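Local coordinates for hypothetical protein Rv2827c (Mycobacterium tuberculosis, PDB 1ZEL) that is of unknown function but probably binds DNA through a winged-helix domain and carries a domain related to AbiEi antitoxins, at residues A234-D239 with V276-Y281; M259-F264 with Q282-L287. All coordinates share one frame; numbering follows the deposited sequence.

Contact 1. Residues A234-D239 with V276-Y281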
ATOM      1  N   ALA A 234     -18.517   9.105   1.815  1.00 18.74           N
ATOM      2  CA  ALA A 234     -18.152   8.259   2.961  1.00 20.00           C
ATOM      3  C   ALA A 234     -19.391   7.826   3.708  1.00 19.65           C
ATOM      4  O   ALA A 234     -19.495   6.685   4.170  1.00 19.82           O
ATOM      5  CB  ALA A 234     -17.205   9.017   3.913  1.00 19.77           C
ATOM      6  N   SER A 235     -20.330   8.757   3.845  1.00 20.58           N
ATOM      7  CA  SER A 235     -21.570   8.470   4.547  1.00 20.65           C
ATOM      8  C   SER A 235     -22.418   7.467   3.784  1.00 19.97           C
ATOM      9  O   SER A 235     -23.028   6.568   4.387  1.00 19.44           O
ATOM     10  CB  SER A 235     -22.351   9.747   4.839  1.00 20.70           C
ATOM     11  OG  SER A 235     -21.544  10.632   5.579  1.00 22.39           O
ATOM     12  N   TYR A 236     -22.446   7.610   2.458  1.00 20.29           N
ATOM     13  CA  TYR A 236     -23.104   6.642   1.587  1.00 19.59           C
ATOM     14  C   TYR A 236     -22.470   5.238   1.647  1.00 19.56           C
ATOM     15  O   TYR A 236     -23.171   4.227   1.536  1.00 18.93           O
ATOM     16  CB  TYR A 236     -23.053   7.145   0.143  1.00 19.68           C
ATOM     17  CG  TYR A 236     -23.754   6.235  -0.826  1.00 18.15           C
ATOM     18  CD1 TYR A 236     -25.137   6.100  -0.801  1.00 17.85           C
ATOM     19  CD2 TYR A 236     -23.038   5.520  -1.785  1.00 15.87           C
ATOM     20  CE1 TYR A 236     -25.802   5.270  -1.699  1.00 20.86           C
ATOM     21  CE2 TYR A 236     -23.699   4.679  -2.685  1.00 21.86           C
ATOM     22  CZ  TYR A 236     -25.074   4.558  -2.633  1.00 24.22           C
ATOM     23  OH  TYR A 236     -25.723   3.737  -3.530  1.00 23.66           O
ATOM     24  N   LEU A 237     -21.147   5.172   1.794  1.00 19.08           N
ATOM     25  CA  LEU A 237     -20.475   3.873   2.031  1.00 19.21           C
ATOM     26  C   LEU A 237     -20.943   3.224   3.345  1.00 19.10           C
ATOM     27  O   LEU A 237     -21.218   2.012   3.393  1.00 20.28           O
ATOM     28  CB  LEU A 237     -18.928   4.021   1.968  1.00 19.49           C
ATOM     29  CG  LEU A 237     -18.344   4.279   0.551  1.00 20.31           C
ATOM     30  CD1 LEU A 237     -16.841   4.557   0.635  1.00 20.35           C
ATOM     31  CD2 LEU A 237     -18.606   3.127  -0.440  1.00 19.68           C
ATOM     32  N   LEU A 238     -21.109   4.019   4.400  1.00 19.01           N
ATOM     33  CA  LEU A 238     -21.670   3.464   5.635  1.00 19.44           C
ATOM     34  C   LEU A 238     -23.041   2.866   5.384  1.00 19.32           C
ATOM     35  O   LEU A 238     -23.327   1.770   5.855  1.00 18.83           O
ATOM     36  CB  LEU A 238     -21.737   4.493   6.762  1.00 19.27           C
ATOM     37  CG  LEU A 238     -20.408   5.005   7.337  1.00 23.70           C
ATOM     38  CD1 LEU A 238     -20.619   5.821   8.602  1.00 16.34           C
ATOM     39  CD2 LEU A 238     -19.454   3.875   7.610  1.00 27.66           C
ATOM     40  N   ASP A 239     -23.871   3.613   4.648  1.00 19.89           N
ATOM     41  CA  ASP A 239     -25.230   3.208   4.298  1.00 20.23           C
ATOM     42  C   ASP A 239     -25.181   1.898   3.520  1.00 20.12           C
ATOM     43  O   ASP A 239     -25.853   0.928   3.867  1.00 19.13           O
ATOM     44  CB  ASP A 239     -25.882   4.335   3.465  1.00 20.65           C
ATOM     45  CG  ASP A 239     -27.399   4.192   3.347  1.00 24.43           C
ATOM     46  OD1 ASP A 239     -27.837   3.271   2.661  1.00 26.13           O
ATOM     47  OD2 ASP A 239     -28.138   5.005   3.952  1.00 25.37           O
ATOM     48  N   VAL A 276     -28.096   5.142  -9.295  1.00 33.82           N
ATOM     49  CA  VAL A 276     -29.100   5.146  -8.234  1.00 33.28           C
ATOM     50  C   VAL A 276     -28.998   6.511  -7.572  1.00 31.20           C
ATOM     51  O   VAL A 276     -27.905   7.046  -7.468  1.00 31.49           O
ATOM     52  CB  VAL A 276     -28.720   4.113  -7.140  1.00 33.79           C
ATOM     53  CG1 VAL A 276     -29.699   4.170  -5.946  1.00 37.50           C
ATOM     54  CG2 VAL A 276     -28.650   2.719  -7.731  1.00 38.48           C
ATOM     55  N   TRP A 277     -30.124   7.059  -7.130  1.00 29.13           N
ATOM     56  CA  TRP A 277     -30.164   8.365  -6.469  1.00 27.99           C
ATOM     57  C   TRP A 277     -30.323   8.146  -4.984  1.00 27.25           C
ATOM     58  O   TRP A 277     -31.237   7.450  -4.567  1.00 26.81           O
ATOM     59  CB  TRP A 277     -31.342   9.180  -7.022  1.00 27.60           C
ATOM     60  CG  TRP A 277     -31.794  10.440  -6.261  1.00 27.56           C
ATOM     61  CD1 TRP A 277     -33.064  10.714  -5.826  1.00 27.89           C
ATOM     62  CD2 TRP A 277     -31.001  11.576  -5.914  1.00 23.57           C
ATOM     63  NE1 TRP A 277     -33.109  11.952  -5.220  1.00 22.04           N
ATOM     64  CE2 TRP A 277     -31.855  12.501  -5.266  1.00 24.89           C
ATOM     65  CE3 TRP A 277     -29.636  11.899  -6.067  1.00 25.05           C
ATOM     66  CZ2 TRP A 277     -31.397  13.732  -4.775  1.00 23.41           C
ATOM     67  CZ3 TRP A 277     -29.185  13.131  -5.591  1.00 26.92           C
ATOM     68  CH2 TRP A 277     -30.063  14.028  -4.940  1.00 26.05           C
ATOM     69  N   ALA A 278     -29.424   8.738  -4.196  1.00 27.11           N
ATOM     70  CA  ALA A 278     -29.502   8.697  -2.745  1.00 27.39           C
ATOM     71  C   ALA A 278     -29.692  10.105  -2.140  1.00 27.24           C
ATOM     72  O   ALA A 278     -28.717  10.772  -1.771  1.00 27.96           O
ATOM     73  CB  ALA A 278     -28.234   8.007  -2.182  1.00 26.42           C
ATOM     74  N   PRO A 279     -30.946  10.574  -2.043  1.00 27.25           N
ATOM     75  CA  PRO A 279     -31.173  11.959  -1.622  1.00 27.40           C
ATOM     76  C   PRO A 279     -30.678  12.262  -0.189  1.00 27.62           C
ATOM     77  O   PRO A 279     -30.363  13.416   0.117  1.00 27.55           O
ATOM     78  CB  PRO A 279     -32.695  12.112  -1.743  1.00 27.35           C
ATOM     79  CG  PRO A 279     -33.227  10.708  -1.616  1.00 27.01           C
ATOM     80  CD  PRO A 279     -32.214   9.876  -2.333  1.00 27.15           C
ATOM     81  N   GLU A 280     -30.594  11.235   0.661  1.00 26.97           N
ATOM     82  CA  GLU A 280     -30.082  11.369   2.020  0.50 26.93           C
ATOM     83  C   GLU A 280     -28.652  11.935   2.016  1.00 26.84           C
ATOM     84  O   GLU A 280     -28.233  12.599   2.949  1.00 26.59           O
ATOM     85  CB  GLU A 280     -30.117   9.999   2.716  0.50 26.52           C
ATOM     86  CG  GLU A 280     -31.500   9.291   2.707  0.50 28.02           C
ATOM     87  CD  GLU A 280     -31.840   8.549   1.398  0.50 27.79           C
ATOM     88  OE1 GLU A 280     -30.958   8.389   0.526  0.50 21.92           O
ATOM     89  OE2 GLU A 280     -33.010   8.111   1.243  0.50 29.79           O
ATOM     90  N   TYR A 281     -27.910  11.656   0.937  1.00 26.02           N
ATOM     91  CA  TYR A 281     -26.500  12.062   0.835  1.00 25.61           C
ATOM     92  C   TYR A 281     -26.255  12.989  -0.340  1.00 25.51           C
ATOM     93  O   TYR A 281     -25.100  13.319  -0.657  1.00 26.94           O
ATOM     94  CB  TYR A 281     -25.590  10.823   0.759  1.00 25.40           C
ATOM     95  CG  TYR A 281     -25.962   9.819   1.808  1.00 26.60           C
ATOM     96  CD1 TYR A 281     -26.776   8.727   1.500  1.00 25.34           C
ATOM     97  CD2 TYR A 281     -25.596  10.010   3.135  1.00 25.71           C
ATOM     98  CE1 TYR A 281     -27.160   7.819   2.497  1.00 26.24           C
ATOM     99  CE2 TYR A 281     -25.979   9.114   4.128  1.00 21.49           C
ATOM    100  CZ  TYR A 281     -26.771   8.024   3.799  1.00 23.39           C
ATOM    101  OH  TYR A 281     -27.143   7.125   4.783  1.00 25.74           O
TER
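The ring of Tyr281 lies against the helix backbone at Ser235 and Tyr236. The CA of Tyr236 sits over the ring face, 4.2 Å from the Tyr281 ring centroid and 8° off its normal, which makes a CH-pi contact. On the same ring, Ser235 CB touches CD2 at 3.7 Å. Tyr236 has CG anti to its backbone N (chi1 -178°), which starts its ring out towards Tyr281 and Ala278. Its side chain crosses that of Tyr281 at about a right angle, and Tyr281 CD1 meets the edge of the Tyr236 ring, 3.9 Å from Tyr236 CD1. Further out on the Tyr236 ring, CE1 packs on Ala278 CB at 3.7 Å. This part is buried and close. Helix 244-251 also touches Tyr281.

The side towards solvent has less packing area but is pinned by one very short hydrogen bond, 2.5 Å from Tyr281 OH to Asp239 OD2, which lies near the ring plane. The carboxylate is turned 79° from that plane. Asp239 is partly exposed.

The contact joins helix 228-240 to strand 276-278 and the turn after it, a helix packed against a small mixed beta-sheet through tyrosine side chains.

Contact 2. Residues M259-F264 with Q282-L287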
ATOM      1  N   MET A 259     -25.101  21.455   0.364  1.00 32.09           N
ATOM      2  CA  MET A 259     -24.620  20.199  -0.138  1.00 31.52           C
ATOM      3  C   MET A 259     -24.993  20.070  -1.603  1.00 31.29           C
ATOM      4  O   MET A 259     -26.090  19.627  -1.921  1.00 31.12           O
ATOM      5  CB  MET A 259     -25.265  19.088   0.684  1.00 32.07           C
ATOM      6  CG  MET A 259     -24.525  17.809   0.695  1.00 32.29           C
ATOM      7  SD  MET A 259     -24.838  16.898   2.209  1.00 40.11           S
ATOM      8  CE  MET A 259     -26.519  16.385   1.955  1.00 34.06           C
ATOM      9  N   PRO A 260     -24.088  20.482  -2.508  1.00 31.07           N
ATOM     10  CA  PRO A 260     -24.276  20.229  -3.949  1.00 30.72           C
ATOM     11  C   PRO A 260     -24.476  18.741  -4.218  1.00 29.61           C
ATOM     12  O   PRO A 260     -24.051  17.917  -3.409  1.00 29.10           O
ATOM     13  CB  PRO A 260     -22.944  20.704  -4.551  1.00 30.43           C
ATOM     14  CG  PRO A 260     -22.502  21.799  -3.591  1.00 31.18           C
ATOM     15  CD  PRO A 260     -22.843  21.224  -2.245  1.00 31.61           C
ATOM     16  N   VAL A 261     -25.103  18.387  -5.339  1.00 29.02           N
ATOM     17  CA  VAL A 261     -25.245  16.958  -5.666  1.00 28.97           C
ATOM     18  C   VAL A 261     -23.867  16.432  -6.073  1.00 29.00           C
ATOM     19  O   VAL A 261     -23.138  17.112  -6.789  1.00 28.27           O
ATOM     20  CB  VAL A 261     -26.300  16.675  -6.772  1.00 28.91           C
ATOM     21  CG1 VAL A 261     -26.296  15.187  -7.160  1.00 28.62           C
ATOM     22  CG2 VAL A 261     -27.692  17.087  -6.303  1.00 28.22           C
ATOM     23  N   THR A 262     -23.495  15.250  -5.592  1.00 28.61           N
ATOM     24  CA  THR A 262     -22.213  14.677  -5.978  1.00 28.81           C
ATOM     25  C   THR A 262     -22.397  13.344  -6.678  1.00 28.90           C
ATOM     26  O   THR A 262     -23.395  12.656  -6.440  1.00 28.78           O
ATOM     27  CB  THR A 262     -21.269  14.498  -4.748  1.00 29.16           C
ATOM     28  OG1 THR A 262     -19.923  14.332  -5.212  1.00 27.76           O
ATOM     29  CG2 THR A 262     -21.681  13.272  -3.932  1.00 28.81           C
ATOM     30  N   ARG A 263     -21.458  12.998  -7.562  1.00 28.53           N
ATOM     31  CA  ARG A 263     -21.467  11.690  -8.212  0.50 29.14           C
ATOM     32  C   ARG A 263     -20.464  10.777  -7.529  1.00 29.38           C
ATOM     33  O   ARG A 263     -19.389  11.217  -7.127  1.00 30.77           O
ATOM     34  CB  ARG A 263     -21.132  11.816  -9.701  0.50 28.91           C
ATOM     35  CG  ARG A 263     -22.257  12.344 -10.572  0.50 28.47           C
ATOM     36  CD  ARG A 263     -21.806  12.430 -12.041  0.50 31.69           C
ATOM     37  NE  ARG A 263     -22.827  12.989 -12.931  0.50 30.22           N
ATOM     38  CZ  ARG A 263     -22.748  14.180 -13.530  0.50 33.96           C
ATOM     39  NH1 ARG A 263     -21.694  14.970 -13.345  0.50 33.29           N
ATOM     40  NH2 ARG A 263     -23.726  14.582 -14.334  0.50 31.00           N
ATOM     41  N   PHE A 264     -20.831   9.512  -7.390  1.00 29.63           N
ATOM     42  CA  PHE A 264     -19.942   8.494  -6.880  1.00 29.28           C
ATOM     43  C   PHE A 264     -19.559   7.724  -8.111  1.00 30.11           C
ATOM     44  O   PHE A 264     -20.347   6.946  -8.618  1.00 29.53           O
ATOM     45  CB  PHE A 264     -20.634   7.571  -5.862  1.00 28.74           C
ATOM     46  CG  PHE A 264     -19.668   6.927  -4.890  1.00 32.08           C
ATOM     47  CD1 PHE A 264     -19.997   6.765  -3.562  1.00 31.64           C
ATOM     48  CD2 PHE A 264     -18.405   6.510  -5.316  1.00 33.71           C
ATOM     49  CE1 PHE A 264     -19.084   6.192  -2.663  1.00 35.29           C
ATOM     50  CE2 PHE A 264     -17.493   5.944  -4.426  1.00 36.26           C
ATOM     51  CZ  PHE A 264     -17.833   5.799  -3.100  1.00 30.35           C
ATOM     52  N   GLN A 282     -27.355  13.430  -0.963  1.00 24.91           N
ATOM     53  CA  GLN A 282     -27.344  14.178  -2.212  1.00 25.12           C
ATOM     54  C   GLN A 282     -26.346  13.577  -3.178  1.00 24.69           C
ATOM     55  O   GLN A 282     -25.434  14.245  -3.655  1.00 24.83           O
ATOM     56  CB  GLN A 282     -27.090  15.683  -1.953  1.00 24.09           C
ATOM     57  CG  GLN A 282     -28.244  16.370  -1.143  1.00 25.42           C
ATOM     58  CD  GLN A 282     -29.514  16.495  -1.961  1.00 29.19           C
ATOM     59  OE1 GLN A 282     -29.535  17.206  -2.959  1.00 29.09           O
ATOM     60  NE2 GLN A 282     -30.568  15.783  -1.565  1.00 27.69           N
ATOM     61  N   LEU A 283     -26.533  12.289  -3.450  1.00 25.66           N
ATOM     62  CA  LEU A 283     -25.540  11.527  -4.162  1.00 25.75           C
ATOM     63  C   LEU A 283     -26.166  10.714  -5.273  1.00 25.85           C
ATOM     64  O   LEU A 283     -27.176  10.025  -5.069  1.00 25.87           O
ATOM     65  CB  LEU A 283     -24.821  10.603  -3.158  1.00 25.74           C
ATOM     66  CG  LEU A 283     -23.637   9.784  -3.618  1.00 26.27           C
ATOM     67  CD1 LEU A 283     -22.686   9.679  -2.478  1.00 22.87           C
ATOM     68  CD2 LEU A 283     -24.088   8.423  -4.049  1.00 24.92           C
ATOM     69  N   VAL A 284     -25.548  10.802  -6.446  1.00 26.34           N
ATOM     70  CA  VAL A 284     -25.864   9.931  -7.573  1.00 26.10           C
ATOM     71  C   VAL A 284     -24.768   8.844  -7.598  1.00 26.77           C
ATOM     72  O   VAL A 284     -23.591   9.140  -7.799  1.00 26.56           O
ATOM     73  CB  VAL A 284     -25.892  10.714  -8.901  1.00 26.20           C
ATOM     74  CG1 VAL A 284     -26.082   9.763 -10.076  1.00 26.71           C
ATOM     75  CG2 VAL A 284     -27.045  11.753  -8.869  1.00 24.10           C
ATOM     76  N   ASP A 285     -25.168   7.604  -7.354  1.00 25.42           N
ATOM     77  CA  ASP A 285     -24.236   6.495  -7.303  1.00 26.22           C
ATOM     78  C   ASP A 285     -24.134   5.818  -8.670  1.00 26.66           C
ATOM     79  O   ASP A 285     -25.061   5.149  -9.101  1.00 26.26           O
ATOM     80  CB  ASP A 285     -24.667   5.487  -6.220  1.00 26.15           C
ATOM     81  CG  ASP A 285     -23.720   4.285  -6.107  1.00 28.06           C
ATOM     82  OD1 ASP A 285     -22.566   4.379  -6.565  1.00 29.73           O
ATOM     83  OD2 ASP A 285     -24.138   3.235  -5.561  1.00 31.83           O
ATOM     84  N   GLU A 286     -22.990   5.999  -9.331  1.00 27.34           N
ATOM     85  CA  GLU A 286     -22.722   5.375 -10.625  1.00 28.00           C
ATOM     86  C   GLU A 286     -21.762   4.203 -10.494  1.00 28.33           C
ATOM     87  O   GLU A 286     -21.358   3.574 -11.488  1.00 28.93           O
ATOM     88  CB  GLU A 286     -22.174   6.421 -11.587  1.00 27.99           C
ATOM     89  CG  GLU A 286     -23.122   7.583 -11.737  1.00 29.82           C
ATOM     90  CD  GLU A 286     -22.634   8.679 -12.654  1.00 36.06           C
ATOM     91  OE1 GLU A 286     -21.467   8.636 -13.110  1.00 35.18           O
ATOM     92  OE2 GLU A 286     -23.442   9.594 -12.927  1.00 34.34           O
ATOM     93  N   LEU A 287     -21.450   3.860  -9.253  1.00 28.07           N
ATOM     94  CA  LEU A 287     -20.369   2.932  -8.987  1.00 27.85           C
ATOM     95  C   LEU A 287     -20.722   1.757  -8.084  1.00 27.85           C
ATOM     96  O   LEU A 287     -20.598   0.621  -8.496  1.00 28.46           O
ATOM     97  CB  LEU A 287     -19.166   3.691  -8.421  1.00 27.84           C
ATOM     98  CG  LEU A 287     -17.943   2.920  -7.915  1.00 29.37           C
ATOM     99  CD1 LEU A 287     -17.235   2.241  -9.061  1.00 34.18           C
ATOM    100  CD2 LEU A 287     -17.032   3.938  -7.255  1.00 28.41           C
TER
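Phe264 has CG anti to its backbone N (chi1 -155°), and Leu287 likewise (chi1 173°). Leu287 CD2 ends 3.5 Å from Phe264 CE2, and the two side chains cross obliquely. Leu283 CD2 packs on Phe264 CB. Thr262 and Leu283 lie side by side on this same buried face, which turns towards helix 228-240 at Thr262.

Arg263 and Val284 point to the other face. Val261 CG1 meets Val284 CG2 there at 3.9 Å, and Trp277 touches both valines. The extended Arg263 chain brings NE to 3.5 Å from Glu286 OE2, with the planar groups 47° apart. Arg263 has two conformers, and this long salt bridge is doubtful. Glu286 OE1 is hydrogen-bonded to His268 ND1. Met259 CE rests on Gln282 CG at 3.5 Å.

Four hydrogen bonds tie the backbones: Thr262 N to Gln282 O, Val284 N to Thr262 O, Phe264 N to Val284 O, and Glu286 N to Phe264 O. Asp285 OD1 takes the N-H of Leu287 at 3.0 Å from above the carboxylate plane, in an Asx turn. It also accepts from Val288 N, where helix 288-296 begins, while OD2 takes Tyr236 OH and Val289 N.

This is parallel beta pairing in register, Thr262 with Leu283 to Phe264 with Asp285, at one edge of a three-stranded mixed sheet. Gln282, with a left-handed backbone, and Leu283 both face Ala278 in a G1 beta bulge.

In the fold
Both contacts belong to one small sheet of order 262-264, 283-285, 276-278. Contact 1 sets its antiparallel edge strand and the following turn against helix 228-240. Contact 2 pairs the other edge strand with the central one. Contact 1 is mostly buried and rests on aromatic side chains with a single hydrogen bond. Contact 2 is partly buried: backbone bonds run through it, one face is largely buried, with Leu283 and Phe264 beside Thr262 and Asp285, and the other carries a long, doubtful salt bridge. The two meet at the Tyr236-Asp285 hydrogen bond, and where Ala278 N is probably hydrogen-bonded to Leu283 O. Tyr236 CB also packs on Leu283 CD1.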